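Local coordinates for probable manganase-dependent inorganic pyrophosphatase (Clostridium perfringens, PDB 3L2B), which probably hydrolyses inorganic pyrophosphate to phosphate, under control of a CBS and DRTGG regulatory region that binds the activator diadenosine tetraphosphate, at residues Val208-Tyr220 with Asn226-Phe236. Sequence-based numbering, arbitrary orientation.
Sequences VKVTMSETRYSNY and NNKVVGSIARF. With B4P (bis(adenosine)-5'-tetraphosphate), chain C.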
# COMPACT_ATOMS: atom_id res chain seq x y z
N VAL A 208 29.24 12.70 16.11
CA VAL A 208 27.91 12.19 15.74
C VAL A 208 26.87 13.31 15.86
O VAL A 208 25.85 13.27 15.18
CB VAL A 208 27.50 10.94 16.59
CG1 VAL A 208 26.02 10.63 16.47
CG2 VAL A 208 28.31 9.72 16.17
N LYS A 209 27.13 14.31 16.71
CA LYS A 209 26.25 15.50 16.81
C LYS A 209 26.24 16.30 15.50
O LYS A 209 25.21 16.86 15.10
CB LYS A 209 26.64 16.44 17.98
CG LYS A 209 26.37 15.89 19.39
CD LYS A 209 26.07 17.01 20.39
CE LYS A 209 26.29 16.57 21.84
NZ LYS A 209 25.67 17.51 22.83
N VAL A 210 27.39 16.33 14.83
CA VAL A 210 27.54 17.04 13.55
C VAL A 210 26.75 16.27 12.49
O VAL A 210 25.82 16.80 11.86
CB VAL A 210 29.05 17.15 13.11
CG1 VAL A 210 29.17 17.77 11.72
CG2 VAL A 210 29.85 17.96 14.13
N THR A 211 27.12 15.01 12.33
CA THR A 211 26.46 14.08 11.39
C THR A 211 24.94 14.14 11.47
O THR A 211 24.25 14.09 10.46
CB THR A 211 26.90 12.60 11.63
OG1 THR A 211 28.32 12.54 11.80
CG2 THR A 211 26.49 11.73 10.47
N MET A 212 24.45 14.25 12.70
CA MET A 212 23.00 14.33 12.97
C MET A 212 22.40 15.66 12.52
O MET A 212 21.22 15.73 12.17
CB MET A 212 22.68 14.10 14.45
CG MET A 212 22.70 12.65 14.87
SD MET A 212 22.17 12.46 16.57
CE MET A 212 21.94 10.69 16.67
N SER A 213 23.22 16.71 12.55
CA SER A 213 22.77 18.04 12.11
C SER A 213 22.80 18.16 10.59
O SER A 213 21.98 18.88 10.00
CB SER A 213 23.63 19.15 12.72
OG SER A 213 23.22 20.39 12.18
N GLU A 214 23.72 17.44 9.96
CA GLU A 214 23.83 17.39 8.50
C GLU A 214 22.65 16.66 7.83
O GLU A 214 22.36 16.91 6.66
CB GLU A 214 25.15 16.73 8.06
CG GLU A 214 26.41 17.55 8.42
CD GLU A 214 27.72 16.90 7.94
OE1 GLU A 214 28.79 17.23 8.50
OE2 GLU A 214 27.67 16.07 7.00
N THR A 215 21.97 15.78 8.58
CA THR A 215 20.97 14.86 8.00
C THR A 215 19.58 14.85 8.66
O THR A 215 18.61 14.37 8.07
CB THR A 215 21.51 13.40 8.00
OG1 THR A 215 21.79 12.98 9.35
CG2 THR A 215 22.79 13.28 7.16
N ARG A 216 19.47 15.34 9.89
CA ARG A 216 18.16 15.47 10.58
C ARG A 216 17.18 14.27 10.53
O ARG A 216 15.97 14.45 10.62
CB ARG A 216 17.43 16.74 10.08
CG ARG A 216 18.01 18.06 10.61
CD ARG A 216 17.17 19.25 10.12
NE ARG A 216 17.67 20.54 10.58
CZ ARG A 216 17.07 21.71 10.34
NH1 ARG A 216 15.94 21.77 9.65
NH2 ARG A 216 17.61 22.84 10.80
N TYR A 217 17.70 13.04 10.43
CA TYR A 217 16.85 11.86 10.69
C TYR A 217 16.63 11.77 12.17
O TYR A 217 17.43 12.26 12.96
CB TYR A 217 17.47 10.55 10.19
CG TYR A 217 17.74 10.53 8.71
CD1 TYR A 217 16.71 10.68 7.78
CD2 TYR A 217 19.03 10.39 8.23
CE1 TYR A 217 16.96 10.67 6.41
CE2 TYR A 217 19.29 10.38 6.87
CZ TYR A 217 18.26 10.53 5.96
OH TYR A 217 18.55 10.51 4.62
N SER A 218 15.54 11.14 12.56
CA SER A 218 15.19 11.06 13.98
C SER A 218 15.89 9.89 14.71
O SER A 218 16.10 9.94 15.92
CB SER A 218 13.68 11.02 14.14
OG SER A 218 13.19 9.74 13.90
N ASN A 219 16.30 8.86 13.97
CA ASN A 219 16.99 7.70 14.56
C ASN A 219 18.08 7.13 13.63
O ASN A 219 17.94 7.15 12.40
CB ASN A 219 16.01 6.58 14.90
CG ASN A 219 15.03 6.96 15.99
OD1 ASN A 219 15.42 7.15 17.16
ND2 ASN A 219 13.75 7.09 15.62
N TYR A 220 19.14 6.64 14.24
CA TYR A 220 20.31 6.12 13.52
C TYR A 220 20.75 4.72 13.98
O TYR A 220 20.93 4.46 15.16
CB TYR A 220 21.47 7.11 13.67
CG TYR A 220 21.20 8.48 13.09
CD1 TYR A 220 21.69 8.85 11.85
CD2 TYR A 220 20.45 9.42 13.80
CE1 TYR A 220 21.44 10.11 11.33
CE2 TYR A 220 20.18 10.67 13.29
CZ TYR A 220 20.69 11.02 12.05
OH TYR A 220 20.40 12.27 11.55
N ASN A 226 33.04 -4.23 15.06
CA ASN A 226 33.17 -5.36 14.15
C ASN A 226 32.01 -5.42 13.16
O ASN A 226 31.77 -6.43 12.50
CB ASN A 226 33.28 -6.65 14.97
CG ASN A 226 34.45 -6.62 15.93
OD1 ASN A 226 34.26 -6.65 17.16
ND2 ASN A 226 35.66 -6.54 15.39
N ASN A 227 31.28 -4.30 13.10
CA ASN A 227 30.17 -4.08 12.14
C ASN A 227 28.88 -4.85 12.34
O ASN A 227 28.05 -4.88 11.44
CB ASN A 227 30.65 -4.24 10.69
CG ASN A 227 31.47 -3.06 10.23
OD1 ASN A 227 32.36 -2.59 10.96
ND2 ASN A 227 31.18 -2.55 9.03
N LYS A 228 28.69 -5.48 13.49
CA LYS A 228 27.38 -6.07 13.82
C LYS A 228 26.42 -4.94 14.23
O LYS A 228 26.82 -3.96 14.86
CB LYS A 228 27.45 -7.09 14.97
CG LYS A 228 28.61 -8.12 14.96
CD LYS A 228 28.96 -8.54 16.43
CE LYS A 228 30.48 -8.68 16.68
NZ LYS A 228 30.87 -8.33 18.09
N VAL A 229 25.15 -5.10 13.89
CA VAL A 229 24.12 -4.15 14.29
C VAL A 229 23.87 -4.33 15.75
O VAL A 229 23.46 -5.40 16.19
CB VAL A 229 22.80 -4.34 13.52
CG1 VAL A 229 21.69 -3.51 14.14
CG2 VAL A 229 22.98 -3.99 12.07
N VAL A 230 24.10 -3.27 16.52
CA VAL A 230 24.02 -3.33 17.97
C VAL A 230 22.81 -2.61 18.52
O VAL A 230 22.58 -2.60 19.72
CB VAL A 230 25.31 -2.77 18.61
CG1 VAL A 230 24.99 -2.00 19.87
CG2 VAL A 230 26.29 -3.91 18.90
N GLY A 231 22.04 -2.00 17.62
CA GLY A 231 20.84 -1.25 17.99
C GLY A 231 20.60 0.04 17.23
O GLY A 231 20.94 0.20 16.06
N SER A 232 20.00 0.98 17.93
CA SER A 232 19.59 2.25 17.33
C SER A 232 19.66 3.34 18.39
O SER A 232 19.37 3.12 19.57
CB SER A 232 18.19 2.11 16.76
OG SER A 232 17.63 3.37 16.44
N ILE A 233 20.09 4.51 17.95
CA ILE A 233 20.15 5.68 18.83
C ILE A 233 19.25 6.80 18.27
O ILE A 233 19.17 7.00 17.07
CB ILE A 233 21.63 6.16 19.04
CG1 ILE A 233 21.66 7.27 20.07
CG2 ILE A 233 22.26 6.67 17.78
CD1 ILE A 233 23.01 7.40 20.80
N ALA A 234 18.59 7.52 19.17
CA ALA A 234 17.76 8.68 18.80
C ALA A 234 18.59 9.95 18.62
O ALA A 234 19.62 10.14 19.27
CB ALA A 234 16.65 8.92 19.84
N ARG A 235 18.12 10.80 17.73
CA ARG A 235 18.72 12.12 17.50
C ARG A 235 18.63 12.89 18.79
O ARG A 235 17.58 12.93 19.42
CB ARG A 235 17.98 12.86 16.37
CG ARG A 235 18.53 14.24 16.00
CD ARG A 235 18.11 14.65 14.56
NE ARG A 235 17.76 16.06 14.45
CZ ARG A 235 18.64 17.06 14.34
NH1 ARG A 235 19.94 16.82 14.32
NH2 ARG A 235 18.20 18.31 14.26
N PHE A 236 19.74 13.47 19.22
CA PHE A 236 19.78 14.07 20.57
C PHE A 236 18.90 15.30 20.67
O PHE A 236 18.49 15.67 21.77
CB PHE A 236 21.20 14.45 21.00
CG PHE A 236 22.19 13.36 20.77
CD1 PHE A 236 21.93 12.06 21.17
CD2 PHE A 236 23.39 13.64 20.12
CE1 PHE A 236 22.83 11.06 20.94
CE2 PHE A 236 24.30 12.63 19.88
CZ PHE A 236 24.03 11.35 20.29
PA B4P C . 12.94 10.69 9.51
O1A B4P C . 13.24 12.06 9.06
O2A B4P C . 13.94 10.12 10.61
O3A B4P C . 11.41 10.70 9.92
PB B4P C . 10.62 9.69 10.87
O1B B4P C . 11.03 9.85 12.28
O2B B4P C . 10.74 8.20 10.32
O3B B4P C . 9.14 10.24 10.61
PG B4P C . 8.49 11.42 11.48
O1G B4P C . 9.51 12.48 11.66
O2G B4P C . 7.10 11.90 10.89
O3G B4P C . 8.10 10.70 12.85
PD B4P C . 7.25 11.50 13.96
O1D B4P C . 7.57 10.98 15.30
O2D B4P C . 7.47 13.08 13.80
O5E B4P C . 13.10 9.74 8.23
C5E B4P C . 12.12 9.79 7.19
C4E B4P C . 12.41 8.61 6.26
O4E B4P C . 13.77 8.63 5.87
C3E B4P C . 12.22 7.29 6.98
O3E B4P C . 10.96 6.77 6.67
C2E B4P C . 13.34 6.41 6.51
O2E B4P C . 12.94 5.66 5.38
C1E B4P C . 14.43 7.36 6.09
N9A B4P C . 15.47 7.34 7.14
C8A B4P C . 15.26 7.43 8.48
N7A B4P C . 16.44 7.35 9.17
C5A B4P C . 17.42 7.22 8.28
C6A B4P C . 18.88 7.09 8.32
N6A B4P C . 19.54 7.10 9.48
N1A B4P C . 19.55 6.94 7.16
C2A B4P C . 18.90 6.94 5.98
N3A B4P C . 17.58 7.05 5.87
C4A B4P C . 16.78 7.19 6.95
O5F B4P C . 5.77 11.10 13.54
C5F B4P C . 5.40 9.73 13.53
C4F B4P C . 3.97 9.64 13.06
O4F B4P C . 3.13 10.26 14.04
C3F B4P C . 3.78 10.37 11.76
O3F B4P C . 3.79 9.46 10.66
C2F B4P C . 2.43 11.05 11.91
O2F B4P C . 1.47 10.14 11.40
C1F B4P C . 2.26 11.22 13.42
N9B B4P C . 2.59 12.62 13.74
C8B B4P C . 3.60 13.37 13.24
N7B B4P C . 3.55 14.63 13.74
C5B B4P C . 2.51 14.71 14.56
C6B B4P C . 1.90 15.76 15.40
N6B B4P C . 2.42 17.00 15.46
N1B B4P C . 0.80 15.43 16.11
C2B B4P C . 0.27 14.21 16.07
N3B B4P C . 0.76 13.21 15.32
C4B B4P C . 1.87 13.40 14.56
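Met212, long and unbranched, reaches from helix 205-215 into the buried core of the contact, where its CE lies 4.2 Å from CG2 of Ile233 and 3.5 Å from the backbone O of Ala234. Next to this cluster, Tyr220 and Ile233 form an antiparallel hydrogen-bonded pair, both side chains turned to the helix side of the sheet; beta-branched Ile233 suits such a strand. Arg235 N extends the pairing to Ser218 O (2.8 Å). Buried Tyr220 combines an apolar ring with a hydroxyl that bonds to Thr215 OG1, which in turn donates to Thr211 O.

Toward solvent the packing loosens. Phe236 is an exposed lid: Met212 SD sits over one face, 4.1 Å from the ring centroid, a Met-aromatic contact, and only the aliphatic CG of exposed Lys209 meets its edge. Arg235, also exposed, is laid closely along the 216-217 turn: a bend at chi3 (140°) brings CD to 3.0 Å from Tyr217 O and one guanidinium face over Arg216 CG, yet the guanidinium gains no hydrogen bond across the contact.

The turn serves the nucleotide: Tyr217 lays its flat ring over the adenine, while Ser218 gives phosphate oxygens its N and small hydroxyl (Ser218 OG to O1B of the ligand, 2.7 Å). Within this CBS domain, helix 205-215 packs on the hairpin of strands 219-223 and 229-234, with Val199 of strand 199-200, parallel to 219-223, touching Val208 and Ile233.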